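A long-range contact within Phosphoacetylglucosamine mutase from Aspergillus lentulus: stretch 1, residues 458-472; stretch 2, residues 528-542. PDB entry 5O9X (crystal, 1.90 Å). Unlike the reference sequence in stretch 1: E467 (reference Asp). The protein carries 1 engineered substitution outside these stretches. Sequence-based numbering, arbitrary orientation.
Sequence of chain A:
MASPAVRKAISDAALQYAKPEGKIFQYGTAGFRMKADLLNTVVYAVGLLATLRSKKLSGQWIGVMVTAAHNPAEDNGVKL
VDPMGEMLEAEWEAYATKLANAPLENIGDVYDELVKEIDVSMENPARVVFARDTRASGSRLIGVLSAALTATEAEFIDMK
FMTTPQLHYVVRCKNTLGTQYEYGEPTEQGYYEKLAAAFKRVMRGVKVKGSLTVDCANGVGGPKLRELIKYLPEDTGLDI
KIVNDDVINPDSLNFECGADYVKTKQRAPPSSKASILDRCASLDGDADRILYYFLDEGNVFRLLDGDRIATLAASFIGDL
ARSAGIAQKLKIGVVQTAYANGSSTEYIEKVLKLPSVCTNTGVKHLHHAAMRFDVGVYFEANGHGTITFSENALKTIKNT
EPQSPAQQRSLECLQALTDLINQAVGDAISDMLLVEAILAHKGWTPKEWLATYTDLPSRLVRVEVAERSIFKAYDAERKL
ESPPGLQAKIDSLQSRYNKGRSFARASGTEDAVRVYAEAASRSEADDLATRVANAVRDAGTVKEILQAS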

# COMPACT_ATOMS: atom_id res chain seq x y z
N SER A 458 1.28 14.46 -17.22
CA SER A 458 2.41 13.60 -16.81
C SER A 458 2.40 12.28 -17.54
O SER A 458 1.41 11.91 -18.23
CB SER A 458 2.34 13.37 -15.29
OG SER A 458 1.23 12.55 -14.96
N ARG A 459 3.47 11.52 -17.34
CA ARG A 459 3.63 10.29 -18.11
C ARG A 459 4.55 9.37 -17.36
O ARG A 459 5.56 9.83 -16.84
CB ARG A 459 4.23 10.65 -19.52
CG ARG A 459 4.66 9.46 -20.36
CD ARG A 459 3.55 8.66 -20.94
NE ARG A 459 2.55 9.54 -21.64
CZ ARG A 459 1.64 9.10 -22.51
NH1 ARG A 459 1.64 7.82 -22.85
NH2 ARG A 459 0.74 9.93 -23.05
N LEU A 460 4.19 8.08 -17.29
CA LEU A 460 5.11 7.02 -16.79
C LEU A 460 5.58 6.17 -17.94
O LEU A 460 4.76 5.84 -18.83
CB LEU A 460 4.39 6.10 -15.77
CG LEU A 460 4.18 6.74 -14.36
CD1 LEU A 460 3.08 6.04 -13.55
CD2 LEU A 460 5.48 6.88 -13.51
N VAL A 461 6.86 5.79 -17.96
CA VAL A 461 7.36 4.81 -18.97
C VAL A 461 8.13 3.74 -18.24
O VAL A 461 9.06 4.08 -17.45
CB VAL A 461 8.35 5.47 -19.96
CG1 VAL A 461 8.79 4.46 -21.09
CG2 VAL A 461 7.72 6.68 -20.59
N ARG A 462 7.81 2.47 -18.53
CA ARG A 462 8.46 1.36 -17.85
C ARG A 462 9.55 0.94 -18.83
O ARG A 462 9.23 0.60 -19.98
CB ARG A 462 7.46 0.20 -17.63
CG ARG A 462 7.93 -1.04 -16.82
CD ARG A 462 6.82 -2.12 -16.96
NE ARG A 462 7.10 -3.33 -16.19
CZ ARG A 462 7.98 -4.25 -16.64
NH1 ARG A 462 8.56 -4.07 -17.82
NH2 ARG A 462 8.24 -5.31 -15.92
N VAL A 463 10.81 1.01 -18.38
CA VAL A 463 11.94 0.78 -19.28
C VAL A 463 12.62 -0.53 -18.89
O VAL A 463 13.03 -0.69 -17.75
CB VAL A 463 12.99 1.96 -19.29
CG1 VAL A 463 14.19 1.63 -20.22
CG2 VAL A 463 12.31 3.30 -19.61
N GLU A 464 12.76 -1.45 -19.85
CA GLU A 464 13.52 -2.72 -19.56
C GLU A 464 15.00 -2.51 -19.78
O GLU A 464 15.34 -1.87 -20.74
CB GLU A 464 12.96 -3.86 -20.45
CG GLU A 464 11.71 -4.36 -19.73
CD GLU A 464 10.99 -5.48 -20.40
OE1 GLU A 464 11.27 -5.77 -21.60
OE2 GLU A 464 10.05 -6.00 -19.73
N VAL A 465 15.84 -2.92 -18.84
CA VAL A 465 17.30 -2.74 -18.99
C VAL A 465 17.95 -4.10 -18.65
O VAL A 465 17.35 -4.90 -17.97
CB VAL A 465 17.82 -1.63 -17.99
CG1 VAL A 465 17.21 -0.26 -18.32
CG2 VAL A 465 17.49 -2.03 -16.56
N ALA A 466 19.23 -4.31 -19.00
CA ALA A 466 19.95 -5.58 -18.61
C ALA A 466 20.20 -5.69 -17.17
O ALA A 466 20.22 -6.82 -16.61
CB ALA A 466 21.32 -5.65 -19.28
N GLU A 467 20.46 -4.53 -16.52
CA GLU A 467 21.05 -4.61 -15.20
C GLU A 467 20.55 -3.49 -14.30
O GLU A 467 21.22 -2.47 -14.19
CB GLU A 467 22.56 -4.41 -15.38
CG GLU A 467 23.41 -5.39 -14.65
CD GLU A 467 23.36 -5.25 -13.17
OE1 GLU A 467 22.25 -5.22 -12.58
OE2 GLU A 467 24.47 -5.20 -12.58
N ARG A 468 19.40 -3.64 -13.67
CA ARG A 468 18.84 -2.38 -13.09
C ARG A 468 19.66 -1.95 -11.84
O ARG A 468 19.55 -0.79 -11.39
CB ARG A 468 17.30 -2.50 -12.87
CG ARG A 468 16.97 -3.27 -11.68
CD ARG A 468 15.52 -3.77 -11.68
NE ARG A 468 15.66 -5.13 -11.16
CZ ARG A 468 14.99 -5.65 -10.16
NH1 ARG A 468 14.00 -5.02 -9.59
NH2 ARG A 468 15.25 -6.90 -9.80
N SER A 469 20.55 -2.83 -11.35
CA SER A 469 21.38 -2.54 -10.18
C SER A 469 22.39 -1.43 -10.46
O SER A 469 22.92 -0.85 -9.51
CB SER A 469 22.11 -3.77 -9.63
OG SER A 469 23.23 -4.08 -10.44
N ILE A 470 22.62 -1.10 -11.72
CA ILE A 470 23.50 0.07 -11.98
C ILE A 470 22.77 1.44 -11.82
O ILE A 470 23.42 2.50 -11.87
CB ILE A 470 24.20 -0.01 -13.35
CG1 ILE A 470 23.21 0.34 -14.47
CG2 ILE A 470 24.83 -1.41 -13.54
CD1 ILE A 470 23.81 0.52 -15.84
N PHE A 471 21.44 1.42 -11.67
CA PHE A 471 20.66 2.69 -11.48
C PHE A 471 20.49 2.92 -9.98
O PHE A 471 19.73 2.19 -9.32
CB PHE A 471 19.30 2.59 -12.16
CG PHE A 471 19.41 2.53 -13.65
CD1 PHE A 471 19.37 3.72 -14.40
CD2 PHE A 471 19.73 1.31 -14.30
CE1 PHE A 471 19.47 3.68 -15.81
CE2 PHE A 471 19.86 1.28 -15.68
CZ PHE A 471 19.75 2.44 -16.43
N LYS A 472 21.25 3.86 -9.43
CA LYS A 472 21.29 4.05 -7.94
C LYS A 472 20.87 5.50 -7.68
O LYS A 472 21.44 6.45 -8.27
CB LYS A 472 22.66 3.74 -7.32
CG LYS A 472 23.17 2.30 -7.64
CD LYS A 472 24.50 1.89 -6.97
CE LYS A 472 25.64 2.85 -7.24
NZ LYS A 472 26.82 2.46 -8.07
N LEU A 528 9.41 14.84 -23.00
CA LEU A 528 10.40 14.72 -21.93
C LEU A 528 10.49 13.25 -21.50
O LEU A 528 11.60 12.69 -21.38
CB LEU A 528 10.00 15.64 -20.76
CG LEU A 528 10.92 15.54 -19.52
CD1 LEU A 528 12.44 15.72 -19.76
CD2 LEU A 528 10.40 16.64 -18.51
N ALA A 529 9.34 12.60 -21.32
CA ALA A 529 9.35 11.20 -20.84
C ALA A 529 10.05 10.31 -21.87
O ALA A 529 10.83 9.45 -21.49
CB ALA A 529 7.91 10.70 -20.67
N THR A 530 9.77 10.53 -23.16
CA THR A 530 10.32 9.65 -24.19
C THR A 530 11.83 9.89 -24.28
O THR A 530 12.62 8.93 -24.44
CB THR A 530 9.69 9.93 -25.56
OG1 THR A 530 8.30 9.62 -25.48
CG2 THR A 530 10.30 9.01 -26.72
N ARG A 531 12.27 11.15 -24.26
CA ARG A 531 13.73 11.43 -24.36
C ARG A 531 14.53 10.89 -23.16
O ARG A 531 15.68 10.31 -23.30
CB ARG A 531 14.00 12.97 -24.53
CG ARG A 531 13.50 13.46 -25.87
CD ARG A 531 13.65 14.98 -25.93
NE ARG A 531 13.19 15.60 -27.20
CZ ARG A 531 14.00 15.91 -28.23
NH1 ARG A 531 15.31 15.60 -28.22
NH2 ARG A 531 13.50 16.52 -29.28
N VAL A 532 13.93 11.04 -21.98
CA VAL A 532 14.55 10.45 -20.71
C VAL A 532 14.55 8.93 -20.83
O VAL A 532 15.59 8.28 -20.53
CB VAL A 532 13.82 10.95 -19.41
CG1 VAL A 532 14.37 10.19 -18.17
CG2 VAL A 532 14.10 12.48 -19.25
N ALA A 533 13.39 8.33 -21.21
CA ALA A 533 13.42 6.86 -21.31
C ALA A 533 14.50 6.35 -22.33
O ALA A 533 15.07 5.28 -22.13
CB ALA A 533 12.03 6.38 -21.76
N ASN A 534 14.65 7.05 -23.46
CA ASN A 534 15.68 6.60 -24.45
C ASN A 534 17.09 6.72 -23.85
O ASN A 534 17.90 5.85 -24.02
CB ASN A 534 15.57 7.43 -25.70
CG ASN A 534 14.39 6.98 -26.56
OD1 ASN A 534 13.83 5.88 -26.36
ND2 ASN A 534 14.03 7.81 -27.50
N ALA A 535 17.35 7.78 -23.11
CA ALA A 535 18.67 7.93 -22.38
C ALA A 535 18.91 6.82 -21.35
O ALA A 535 20.04 6.24 -21.24
CB ALA A 535 18.74 9.33 -21.73
N VAL A 536 17.84 6.41 -20.63
CA VAL A 536 17.94 5.29 -19.67
C VAL A 536 18.18 3.95 -20.39
O VAL A 536 19.00 3.16 -19.98
CB VAL A 536 16.57 5.18 -18.86
CG1 VAL A 536 16.42 3.90 -18.04
CG2 VAL A 536 16.37 6.43 -17.97
N ARG A 537 17.41 3.72 -21.45
CA ARG A 537 17.45 2.42 -22.17
C ARG A 537 18.84 2.24 -22.72
O ARG A 537 19.45 1.23 -22.44
CB ARG A 537 16.38 2.35 -23.27
CG ARG A 537 16.00 0.86 -23.58
CD ARG A 537 14.79 0.78 -24.59
NE ARG A 537 13.50 1.41 -24.14
CZ ARG A 537 13.06 2.65 -24.41
NH1 ARG A 537 13.82 3.47 -25.09
NH2 ARG A 537 11.85 3.10 -23.99
N ASP A 538 19.36 3.27 -23.36
CA ASP A 538 20.71 3.34 -23.85
C ASP A 538 21.76 3.03 -22.74
O ASP A 538 22.56 2.06 -22.88
CB ASP A 538 20.92 4.71 -24.50
CG ASP A 538 22.26 4.88 -25.15
OD1 ASP A 538 23.22 4.21 -24.71
OD2 ASP A 538 22.34 5.72 -26.10
N ALA A 539 21.71 3.74 -21.63
CA ALA A 539 22.60 3.43 -20.50
C ALA A 539 22.45 1.99 -19.93
O ALA A 539 23.44 1.43 -19.43
CB ALA A 539 22.39 4.48 -19.38
N GLY A 540 21.23 1.40 -19.93
CA GLY A 540 21.00 0.24 -19.08
C GLY A 540 21.21 -1.06 -19.83
O GLY A 540 20.95 -2.14 -19.30
N THR A 541 21.73 -0.93 -21.04
CA THR A 541 21.53 -1.94 -22.08
C THR A 541 22.85 -2.13 -22.87
O THR A 541 22.88 -2.75 -23.94
CB THR A 541 20.23 -1.56 -22.89
OG1 THR A 541 19.37 -2.70 -23.10
CG2 THR A 541 20.49 -0.72 -24.19
N VAL A 542 23.95 -1.66 -22.26
CA VAL A 542 25.28 -1.58 -22.94
C VAL A 542 25.89 -2.95 -23.27
O VAL A 542 26.30 -3.70 -22.38
CB VAL A 542 26.27 -0.58 -22.22
CG1 VAL A 542 25.78 0.87 -22.34
CG2 VAL A 542 26.54 -0.93 -20.75
O HOH W 1 9.74 1.03 -22.61
O HOH W 2 11.99 -0.80 -22.69

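Helix 528-539 lies along strand 458-463 with the two N-to-C directions 22° apart and the axes 8.6 Å apart at closest approach. A529 opens the contact. Its CB lies 3.5 Å from R459 CG, so the aliphatic part of the arginine covers it, and 4.0 Å from V461 CG2. One turn on, A533 points its CB between two valines of the strand, 3.8 Å from both V461 CG1 and V463 CG2. V461 and V463, alternate residues of an extended strand, both face the helix, whereas L460 and R462 point away.

V536 is the larger apolar residue on this face. Its CG1 meets V463 CG1 at 3.9 Å, V465 CG1 at 4.2 Å and F471 CE1 at 3.8 Å, joining the strand to the loop that follows it. The F471 ring presents its edge to V536 O and G540 CA, each 3.7 Å from F471 CZ.

R537 runs along the border. Its CB packs 3.8 Å from V463 CG1, while its polar end reaches the backbone of stretch 1 through water: one water accepts from R537 NE and E464 N (3.0 Å each), and another accepts from R537 NH2 (3.3 Å) and donates to R462 O (2.7 Å). N534 OD1 receives a hydrogen bond from R537 NH1 at 2.7 Å, tethering the guanidinium to its own helix.

A539 adds a backbone surface, its O 3.7 Å from I470 CD1. At G540 the chain leaves helical phi/psi and the stretches come closest, with CA atoms of V465 and G540 4.8 Å apart. The one direct hydrogen bond between the stretches forms here, from A466 N to G540 O (2.8 Å, 141°). Glycine fits because an ideal CB would lie 2.4 Å from V465 CG1 and 3.0 Å from F471 CZ, both clashes. In all, 594 Å² is buried, summed over both sides.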